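Long-range contacts in intimin (Escherichia coli, PDB 1F00), which probably binds the receptor Tir, which the bacterium places in the host-cell membrane, through a C-type lectin-like domain carried on immunoglobulin-like domains: residues N36-T40 with R78-V82; T64-T68 with E90-F94; Q121-L127 with G153-E159; K160-I165 with Y177-N183. One frame throughout, in Å; residues are numbered along the deposited sequence.

Contact 1 of 4, residues N36-T40 with R78-V82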
# COMPACT_ATOMS: atom_id res chain seq x y z
N ASN A 36 -17.43 -46.99 1.65
CA ASN A 36 -17.85 -47.02 0.26
C ASN A 36 -19.26 -46.48 0.02
O ASN A 36 -19.98 -46.96 -0.86
CB ASN A 36 -17.73 -48.45 -0.30
CG ASN A 36 -18.04 -48.52 -1.78
OD1 ASN A 36 -17.48 -47.77 -2.58
ND2 ASN A 36 -18.95 -49.42 -2.16
N GLN A 37 -19.66 -45.49 0.81
CA GLN A 37 -20.97 -44.88 0.65
C GLN A 37 -20.83 -43.68 -0.27
O GLN A 37 -19.96 -42.83 -0.07
CB GLN A 37 -21.54 -44.44 1.99
CG GLN A 37 -22.83 -43.62 1.87
CD GLN A 37 -23.92 -44.35 1.10
OE1 GLN A 37 -24.34 -45.44 1.49
NE2 GLN A 37 -24.37 -43.75 0.00
N GLU A 38 -21.69 -43.61 -1.29
CA GLU A 38 -21.64 -42.51 -2.23
C GLU A 38 -22.34 -41.28 -1.67
O GLU A 38 -23.48 -41.35 -1.22
CB GLU A 38 -22.30 -42.92 -3.55
CG GLU A 38 -22.15 -41.90 -4.67
CD GLU A 38 -22.81 -42.35 -5.96
OE1 GLU A 38 -22.61 -41.67 -6.99
OE2 GLU A 38 -23.52 -43.38 -5.95
N VAL A 39 -21.64 -40.15 -1.71
CA VAL A 39 -22.18 -38.88 -1.23
C VAL A 39 -22.11 -37.88 -2.38
O VAL A 39 -21.12 -37.80 -3.11
CB VAL A 39 -21.37 -38.34 -0.03
CG1 VAL A 39 -21.87 -36.96 0.36
CG2 VAL A 39 -21.48 -39.29 1.14
N THR A 40 -23.18 -37.11 -2.56
CA THR A 40 -23.24 -36.12 -3.62
C THR A 40 -23.27 -34.70 -3.07
O THR A 40 -24.06 -34.38 -2.17
CB THR A 40 -24.46 -36.35 -4.54
OG1 THR A 40 -24.64 -35.22 -5.39
CG2 THR A 40 -25.70 -36.58 -3.72
N ARG A 78 -25.48 -34.99 0.58
CA ARG A 78 -26.57 -35.91 0.88
C ARG A 78 -26.16 -37.34 0.60
O ARG A 78 -25.33 -37.60 -0.27
CB ARG A 78 -27.80 -35.57 0.03
CG ARG A 78 -27.53 -35.64 -1.46
CD ARG A 78 -28.80 -35.74 -2.28
NE ARG A 78 -29.58 -34.51 -2.25
CZ ARG A 78 -30.74 -34.36 -2.88
NH1 ARG A 78 -31.25 -35.37 -3.57
NH2 ARG A 78 -31.40 -33.21 -2.80
N VAL A 79 -26.73 -38.27 1.36
CA VAL A 79 -26.45 -39.68 1.16
C VAL A 79 -27.09 -40.00 -0.19
O VAL A 79 -28.30 -39.85 -0.37
CB VAL A 79 -27.06 -40.54 2.29
CG1 VAL A 79 -28.44 -40.01 2.66
CG2 VAL A 79 -27.15 -42.00 1.86
N SER A 80 -26.27 -40.44 -1.14
CA SER A 80 -26.69 -40.74 -2.50
C SER A 80 -28.16 -41.14 -2.75
O SER A 80 -28.90 -40.40 -3.41
CB SER A 80 -25.77 -41.80 -3.10
OG SER A 80 -25.75 -41.71 -4.52
N ASP A 81 -28.58 -42.29 -2.23
CA ASP A 81 -29.95 -42.76 -2.46
C ASP A 81 -31.05 -42.01 -1.71
O ASP A 81 -32.23 -42.35 -1.84
CB ASP A 81 -30.05 -44.26 -2.15
CG ASP A 81 -29.85 -44.58 -0.68
OD1 ASP A 81 -30.63 -44.07 0.16
OD2 ASP A 81 -28.91 -45.34 -0.35
N VAL A 82 -30.68 -41.00 -0.93
CA VAL A 82 -31.68 -40.23 -0.19
C VAL A 82 -31.70 -38.78 -0.67
O VAL A 82 -30.65 -38.19 -0.91
CB VAL A 82 -31.38 -40.24 1.33
CG1 VAL A 82 -32.44 -39.45 2.07
CG2 VAL A 82 -31.35 -41.68 1.84
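The carbonyl oxygen of E38 shows how one acceptor can serve two donors where strand 38-43 runs beside the end of strand 71-79. From across the contact, S80 N gives it a hydrogen bond of 2.9 Å. From its own segment comes Q37 NE2, 2.8 Å from E38 O. The two donors arrive from opposite faces of the carbonyl plane and do not compete for space, and E38 O lies almost in the plane of the Q37 amide. A bend in the Q37 chain (chi2 56°) folds the amide back to this position and sets NE2 beside the methyl V79 CG2, 3.8 Å away. E38 sends out an extended side chain, whose OE2 accepts a weak hydrogen bond of 3.1 Å from S80 OG.

Further along, T40 and R78 form a hydrogen-bonded antiparallel pair. T40 N to R78 O and R78 N to T40 O both measure 3.2 Å, but the first bond is clearly the straighter (166° against 138° at the hydrogen). V39 and V79 form the neighbouring non-hydrogen-bonded pair, in which V39 CA makes a CA-H...O contact with R78 O.

In the next shell, the R78 guanidinium leaves the pair for a salt bridge to D85, Q37 N bonds to T55 OG1, and Q37 and V39 both pack on V27 of strand 21-29 in the facing sheet. Backbone bonding thus continues one step past strand 71-79, through S80 N, and side chains add to it: the doubly held E38 O probably fixes the Q37 amide together with the turn closed by V82 N to V79 O.

Contact 2 of 4, residues T64-T68 with E90-F94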
# COMPACT_ATOMS: atom_id res chain seq x y z
N THR A 64 -13.35 -30.58 -2.77
CA THR A 64 -12.84 -29.22 -2.66
C THR A 64 -13.68 -28.23 -3.47
O THR A 64 -14.31 -28.60 -4.46
CB THR A 64 -11.38 -29.12 -3.14
OG1 THR A 64 -11.28 -29.59 -4.48
CG2 THR A 64 -10.47 -29.96 -2.25
N LEU A 65 -13.67 -26.97 -3.03
CA LEU A 65 -14.43 -25.91 -3.68
C LEU A 65 -13.53 -24.72 -4.01
O LEU A 65 -12.71 -24.31 -3.19
CB LEU A 65 -15.56 -25.44 -2.75
CG LEU A 65 -16.73 -24.56 -3.22
CD1 LEU A 65 -17.40 -23.96 -2.00
CD2 LEU A 65 -16.26 -23.45 -4.13
N THR A 66 -13.70 -24.17 -5.21
CA THR A 66 -12.94 -23.00 -5.64
C THR A 66 -13.95 -22.05 -6.29
O THR A 66 -15.09 -22.43 -6.55
CB THR A 66 -11.87 -23.36 -6.69
OG1 THR A 66 -12.51 -23.88 -7.86
CG2 THR A 66 -10.93 -24.41 -6.13
N SER A 67 -13.54 -20.81 -6.54
CA SER A 67 -14.44 -19.84 -7.16
C SER A 67 -13.68 -18.75 -7.91
O SER A 67 -12.57 -18.39 -7.54
CB SER A 67 -15.33 -19.20 -6.09
OG SER A 67 -16.28 -18.33 -6.66
N THR A 68 -14.29 -18.24 -8.98
CA THR A 68 -13.67 -17.18 -9.77
C THR A 68 -14.31 -15.84 -9.43
O THR A 68 -13.85 -14.79 -9.87
CB THR A 68 -13.83 -17.44 -11.29
OG1 THR A 68 -15.22 -17.47 -11.64
CG2 THR A 68 -13.18 -18.75 -11.68
N GLU A 90 -21.17 -22.21 6.22
CA GLU A 90 -21.07 -21.25 5.14
C GLU A 90 -19.63 -20.74 5.03
O GLU A 90 -18.93 -20.62 6.04
CB GLU A 90 -22.01 -20.08 5.41
CG GLU A 90 -22.18 -19.11 4.27
CD GLU A 90 -23.09 -17.96 4.63
OE1 GLU A 90 -22.72 -17.16 5.51
OE2 GLU A 90 -24.19 -17.86 4.04
N VAL A 91 -19.19 -20.46 3.81
CA VAL A 91 -17.83 -19.97 3.58
C VAL A 91 -17.89 -18.75 2.65
O VAL A 91 -18.92 -18.49 2.03
CB VAL A 91 -16.93 -21.05 2.93
CG1 VAL A 91 -16.94 -22.31 3.78
CG2 VAL A 91 -17.40 -21.34 1.50
N GLU A 92 -16.79 -18.02 2.56
CA GLU A 92 -16.75 -16.84 1.70
C GLU A 92 -15.50 -16.73 0.84
O GLU A 92 -14.38 -16.95 1.31
CB GLU A 92 -16.86 -15.56 2.53
CG GLU A 92 -17.93 -15.57 3.60
CD GLU A 92 -17.88 -14.31 4.44
OE1 GLU A 92 -18.41 -13.27 3.99
OE2 GLU A 92 -17.29 -14.35 5.54
N PHE A 93 -15.70 -16.37 -0.43
CA PHE A 93 -14.58 -16.17 -1.33
C PHE A 93 -14.42 -14.66 -1.50
O PHE A 93 -15.42 -13.93 -1.57
CB PHE A 93 -14.83 -16.84 -2.68
CG PHE A 93 -14.74 -18.34 -2.62
CD1 PHE A 93 -15.86 -19.10 -2.29
CD2 PHE A 93 -13.53 -18.99 -2.86
CE1 PHE A 93 -15.77 -20.49 -2.19
CE2 PHE A 93 -13.43 -20.37 -2.76
CZ PHE A 93 -14.55 -21.12 -2.42
N PHE A 94 -13.18 -14.20 -1.55
CA PHE A 94 -12.93 -12.78 -1.71
C PHE A 94 -11.98 -12.50 -2.87
O PHE A 94 -11.10 -13.30 -3.17
CB PHE A 94 -12.35 -12.20 -0.41
CG PHE A 94 -13.32 -12.18 0.74
CD1 PHE A 94 -14.35 -11.24 0.79
CD2 PHE A 94 -13.23 -13.11 1.77
CE1 PHE A 94 -15.26 -11.22 1.84
CE2 PHE A 94 -14.13 -13.11 2.83
CZ PHE A 94 -15.15 -12.16 2.87
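V91 and F93 face L65 and S67 across the interior of an immunoglobulin-like beta sandwich, and no hydrogen bond joins the two segments. The strands belong to different sheets: 91-94 lies beside 71-79, while 60-66 lies beside 21-29. Their axes come within 9.5 Å, with N-to-C directions 38° apart, a spacing filled by side chains.

V91 comes first and makes the lighter touch, its CG2 4.4 Å from L65 CD1. It also packs on I21 and Y23, and its backbone is bonded to S73 of the neighbouring strand.

Two residues on, the strand again directs a side chain inward, and F93 carries most of the contact. With CG lying beside the backbone N (chi1 -72°), the ring projects into the space between the sheets. S67 CB sits over one face, 3.7 Å from the ring centroid and only 13° off the normal, a clear CH-pi contact. The far end of the ring meets leucine instead: L65 CD2 approaches F93 CZ obliquely at 3.4 Å, and CD1 lies near CE1. L65 O lies at the ring edge, in its plane, 3.8 Å from F93 CZ.

The polar end of S67 is turned to a local partner, T69 O, while A13 touches F93 from strand 12-14. Serine therefore offers the ring its methylene and keeps its hydroxyl for the backbone, so that a polar residue can sit in an interface without hydrogen bonds, held mainly by apolar and CH-pi contact.

Contact 3 of 4, residues Q121-L127 with G153-E159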
# COMPACT_ATOMS: atom_id res chain seq x y z
N GLN A 121 11.15 15.82 1.41
CA GLN A 121 11.14 15.07 2.66
C GLN A 121 9.82 15.28 3.40
O GLN A 121 9.35 16.41 3.54
CB GLN A 121 12.30 15.47 3.58
CG GLN A 121 12.46 14.48 4.74
CD GLN A 121 13.59 14.83 5.70
OE1 GLN A 121 14.25 13.94 6.22
NE2 GLN A 121 13.81 16.11 5.94
N TYR A 122 9.23 14.18 3.86
CA TYR A 122 7.97 14.21 4.58
C TYR A 122 6.79 14.49 3.66
O TYR A 122 5.71 14.86 4.11
CB TYR A 122 8.04 15.22 5.74
CG TYR A 122 9.14 14.87 6.71
CD1 TYR A 122 10.04 15.83 7.16
CD2 TYR A 122 9.34 13.54 7.12
CE1 TYR A 122 11.11 15.49 8.00
CE2 TYR A 122 10.40 13.19 7.95
CZ TYR A 122 11.28 14.17 8.38
OH TYR A 122 12.33 13.82 9.20
N GLY A 123 7.02 14.33 2.36
CA GLY A 123 5.95 14.50 1.40
C GLY A 123 5.06 13.30 1.68
O GLY A 123 5.54 12.30 2.24
N GLN A 124 3.79 13.37 1.31
CA GLN A 124 2.88 12.26 1.57
C GLN A 124 2.07 11.80 0.36
O GLN A 124 1.64 12.61 -0.46
CB GLN A 124 1.93 12.66 2.71
CG GLN A 124 2.65 12.96 4.01
CD GLN A 124 1.75 13.60 5.04
OE1 GLN A 124 1.21 14.69 4.82
NE2 GLN A 124 1.60 12.95 6.18
N VAL A 125 1.87 10.49 0.26
CA VAL A 125 1.10 9.91 -0.83
C VAL A 125 0.08 8.92 -0.27
O VAL A 125 0.29 8.36 0.81
CB VAL A 125 2.00 9.19 -1.86
CG1 VAL A 125 3.04 10.15 -2.40
CG2 VAL A 125 2.67 7.97 -1.22
N ASN A 126 -1.02 8.73 -0.99
CA ASN A 126 -2.04 7.79 -0.55
C ASN A 126 -2.00 6.52 -1.40
O ASN A 126 -2.06 6.59 -2.63
CB ASN A 126 -3.45 8.39 -0.64
CG ASN A 126 -3.67 9.52 0.35
OD1 ASN A 126 -3.23 9.46 1.50
ND2 ASN A 126 -4.39 10.56 -0.09
N LEU A 127 -1.89 5.37 -0.75
CA LEU A 127 -1.89 4.09 -1.46
C LEU A 127 -3.29 3.51 -1.32
O LEU A 127 -3.87 3.54 -0.24
CB LEU A 127 -0.89 3.11 -0.84
CG LEU A 127 0.60 3.49 -0.79
CD1 LEU A 127 1.41 2.24 -0.44
CD2 LEU A 127 1.05 4.06 -2.12
N GLY A 153 -3.53 4.09 4.96
CA GLY A 153 -2.72 3.73 3.82
C GLY A 153 -1.93 4.92 3.33
O GLY A 153 -1.30 4.88 2.27
N GLN A 154 -1.96 6.01 4.09
CA GLN A 154 -1.21 7.19 3.70
C GLN A 154 0.25 7.01 4.10
O GLN A 154 0.56 6.71 5.26
CB GLN A 154 -1.78 8.45 4.36
CG GLN A 154 -1.06 9.73 3.96
CD GLN A 154 -1.85 10.96 4.34
OE1 GLN A 154 -2.81 11.35 3.66
NE2 GLN A 154 -1.46 11.58 5.45
N VAL A 155 1.14 7.18 3.14
CA VAL A 155 2.57 7.02 3.37
C VAL A 155 3.31 8.35 3.46
O VAL A 155 3.00 9.28 2.73
CB VAL A 155 3.22 6.20 2.24
CG1 VAL A 155 4.75 6.13 2.45
CG2 VAL A 155 2.63 4.79 2.20
N THR A 156 4.27 8.42 4.37
CA THR A 156 5.09 9.62 4.52
C THR A 156 6.53 9.22 4.20
O THR A 156 7.09 8.34 4.85
CB THR A 156 5.02 10.18 5.95
OG1 THR A 156 3.67 10.54 6.26
CG2 THR A 156 5.91 11.41 6.08
N LEU A 157 7.11 9.85 3.19
CA LEU A 157 8.48 9.56 2.79
C LEU A 157 9.45 10.29 3.71
O LEU A 157 9.33 11.50 3.90
CB LEU A 157 8.68 9.98 1.33
CG LEU A 157 7.71 9.29 0.37
CD1 LEU A 157 7.90 9.83 -1.03
CD2 LEU A 157 7.93 7.78 0.39
N LYS A 158 10.42 9.58 4.26
CA LYS A 158 11.35 10.19 5.20
C LYS A 158 12.83 10.23 4.82
O LYS A 158 13.46 11.28 4.92
CB LYS A 158 11.19 9.50 6.56
CG LYS A 158 9.74 9.46 7.01
CD LYS A 158 9.49 8.41 8.06
CE LYS A 158 9.87 8.87 9.45
NZ LYS A 158 9.48 7.83 10.46
N GLU A 159 13.39 9.10 4.40
CA GLU A 159 14.81 9.06 4.04
C GLU A 159 15.06 8.25 2.77
O GLU A 159 14.29 7.35 2.42
CB GLU A 159 15.63 8.46 5.18
CG GLU A 159 15.53 9.20 6.52
CD GLU A 159 16.24 10.55 6.53
OE1 GLU A 159 17.06 10.81 5.62
OE2 GLU A 159 15.99 11.34 7.46
O HOH W 1 13.70 11.25 8.91
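V125 and V155 sit at the middle of an antiparallel ladder in the second immunoglobulin-like domain, where strand 124-130 pairs with 154-157. They bond to each other twice: V155 N to V125 O at 2.7 Å, and V125 N to V155 O at 3.0 Å. Towards one end L127 N donates to G153 O from well above the carbonyl plane, 43° out of it. Towards the other, L157 N reaches G123 O, and Y122 N lies 2.7 Å from L157 O, close to the line of the C=O bond, though the N-H points to it at only 139°; backbone pairing thus outlasts the regular strand.

Side chains add their own bonds on the face carrying Q124, N126, Q154 and T156. Q124 and T156 lie alongside each other, and NE2 of the first donates to OG1 of the second at 3.2 Å, with OG1 close to the amide plane. N126 ND2 is satisfied by E105, and K158 NZ by P143 O. The opposite face is apolar, L127 CG packing on V155 CG2.

Past the ladder, the Y122 ring presents its edge to K158 CG and T156 CG2. Its hydroxyl is carried out to a water that lies 2.9 Å from Y122 OH and donates to E159 OE2 at 2.7 Å.

Contact 4 of 4, residues K160-I165 with Y177-N183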
# COMPACT_ATOMS: atom_id res chain seq x y z
N LYS A 160 16.16 8.56 2.09
CA LYS A 160 16.51 7.85 0.87
C LYS A 160 16.79 6.38 1.15
O LYS A 160 17.62 6.03 1.98
CB LYS A 160 17.72 8.50 0.21
CG LYS A 160 17.50 9.94 -0.19
CD LYS A 160 18.73 10.54 -0.86
CE LYS A 160 19.06 9.85 -2.17
NZ LYS A 160 20.27 10.45 -2.81
N GLY A 161 16.08 5.52 0.43
CA GLY A 161 16.26 4.09 0.61
C GLY A 161 15.11 3.36 -0.03
O GLY A 161 14.21 3.97 -0.60
N THR A 162 15.14 2.03 0.05
CA THR A 162 14.09 1.22 -0.52
C THR A 162 13.49 0.33 0.56
O THR A 162 14.20 -0.24 1.39
CB THR A 162 14.64 0.34 -1.68
OG1 THR A 162 13.60 -0.52 -2.16
CG2 THR A 162 15.81 -0.50 -1.20
N THR A 163 12.16 0.25 0.58
CA THR A 163 11.48 -0.57 1.55
C THR A 163 10.17 -1.01 0.92
O THR A 163 9.91 -0.73 -0.25
CB THR A 163 11.23 0.21 2.87
OG1 THR A 163 10.79 -0.70 3.89
CG2 THR A 163 10.16 1.29 2.67
N THR A 164 9.35 -1.72 1.67
CA THR A 164 8.08 -2.18 1.12
C THR A 164 6.92 -1.80 2.04
O THR A 164 7.06 -1.80 3.26
CB THR A 164 8.08 -3.71 0.93
OG1 THR A 164 8.46 -4.35 2.16
CG2 THR A 164 9.06 -4.11 -0.17
N ILE A 165 5.80 -1.44 1.43
CA ILE A 165 4.59 -1.11 2.19
C ILE A 165 3.67 -2.28 1.91
O ILE A 165 3.45 -2.64 0.76
CB ILE A 165 3.92 0.19 1.69
CG1 ILE A 165 4.90 1.36 1.80
CG2 ILE A 165 2.64 0.46 2.50
CD1 ILE A 165 5.45 1.57 3.20
N TYR A 177 3.74 -3.32 -1.92
CA TYR A 177 4.28 -2.37 -2.88
C TYR A 177 5.69 -1.99 -2.44
O TYR A 177 5.91 -1.65 -1.28
CB TYR A 177 3.41 -1.11 -2.93
CG TYR A 177 4.05 0.03 -3.69
CD1 TYR A 177 4.72 1.04 -3.02
CD2 TYR A 177 4.03 0.07 -5.09
CE1 TYR A 177 5.36 2.07 -3.71
CE2 TYR A 177 4.68 1.08 -5.79
CZ TYR A 177 5.34 2.08 -5.09
OH TYR A 177 5.99 3.08 -5.77
N THR A 178 6.65 -2.06 -3.36
CA THR A 178 8.02 -1.72 -3.02
C THR A 178 8.34 -0.28 -3.41
O THR A 178 8.12 0.14 -4.55
CB THR A 178 9.02 -2.64 -3.73
OG1 THR A 178 9.00 -2.38 -5.13
CG2 THR A 178 8.66 -4.08 -3.49
N ILE A 179 8.87 0.46 -2.44
CA ILE A 179 9.26 1.84 -2.65
C ILE A 179 10.70 1.81 -3.14
O ILE A 179 11.59 1.35 -2.42
CB ILE A 179 9.18 2.65 -1.33
CG1 ILE A 179 7.71 2.83 -0.91
CG2 ILE A 179 9.86 4.00 -1.49
CD1 ILE A 179 7.53 3.49 0.43
N ALA A 180 10.91 2.28 -4.36
CA ALA A 180 12.25 2.30 -4.94
C ALA A 180 13.06 3.44 -4.35
O ALA A 180 12.51 4.45 -3.92
CB ALA A 180 12.16 2.45 -6.46
N THR A 181 14.38 3.27 -4.34
CA THR A 181 15.28 4.28 -3.82
C THR A 181 15.19 5.52 -4.71
O THR A 181 15.30 5.42 -5.92
CB THR A 181 16.74 3.78 -3.80
OG1 THR A 181 16.81 2.58 -3.01
CG2 THR A 181 17.67 4.83 -3.21
N PRO A 182 14.97 6.69 -4.10
CA PRO A 182 14.85 7.94 -4.86
C PRO A 182 16.20 8.48 -5.31
O PRO A 182 17.23 8.17 -4.71
CB PRO A 182 14.18 8.88 -3.87
CG PRO A 182 14.77 8.43 -2.56
CD PRO A 182 14.71 6.91 -2.67
N ASN A 183 16.19 9.29 -6.36
CA ASN A 183 17.40 9.89 -6.88
C ASN A 183 17.82 11.06 -6.00
O ASN A 183 19.01 11.29 -5.77
CB ASN A 183 17.18 10.39 -8.31
CG ASN A 183 17.11 9.26 -9.32
OD1 ASN A 183 16.21 9.22 -10.17
ND2 ASN A 183 18.06 8.34 -9.25
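The pyrrolidine ring of P182 meets the opposite segment through two of its atoms, CG lying 3.9 Å from K160 CG and CD beside G161 O; W119 packs on the same proline. Y177 belongs to the beta hairpin of strands 163-169 and 173-179, part of the immunoglobulin-like domain, and P182 follows its end. Y177 turns its ring away to L115 and has CB alone near I165 O.

I165 and Y177 form a hydrogen-bonded pair with two nearly linear bonds, and T163 and I179 form another, in which I179 N lies 2.7 Å from T163 O. I179 O has two donors. T163 N approaches it on a lone pair, in the carbonyl plane, and T162 OG1, placed anti to its own backbone N (chi1 176°), adds a side-chain bond of 2.8 Å just as the regular ladder ends.

The two faces differ in character. I165 CG1 meets I179 CD1 at 3.7 Å in the interior, with W138 and W119 nearby. On the outer face, T164 CG2 and T178 CG2 press together at 3.3 Å, tighter than usual for methyl groups.

Beyond the hairpin, G161 O is buried without a hydrogen-bond partner, a CA-H...O contact from T181 CA being the nearest substitute. The K160 chain crosses P182 at a slant. NZ has K282 O at the C-terminus as its main partner, and the bend at chi3 (65°) also brings it to N183 O by a weak 3.3 Å bond.

The four contacts fall into two groups along an elongated chain. Contacts 1 and 2 belong to the first immunoglobulin-like domain, their centres 23 Å apart: one pairs neighbouring strands near one end, the other bridges the two sheets, and strands 71-79 and 91-94 lie side by side. Contacts 3 and 4 share the second such domain, with centres 11 Å apart, and they touch: L127 CD1 packs on I165 CG2 at 3.7 Å, so the two ladders face each other across one core. About 36 Å separates the centres of contacts 2 and 3. The far ends of contacts 3 and 4 reach strand 184-190 and K282, joining them to the lectin-like domain, the probable receptor-binding part.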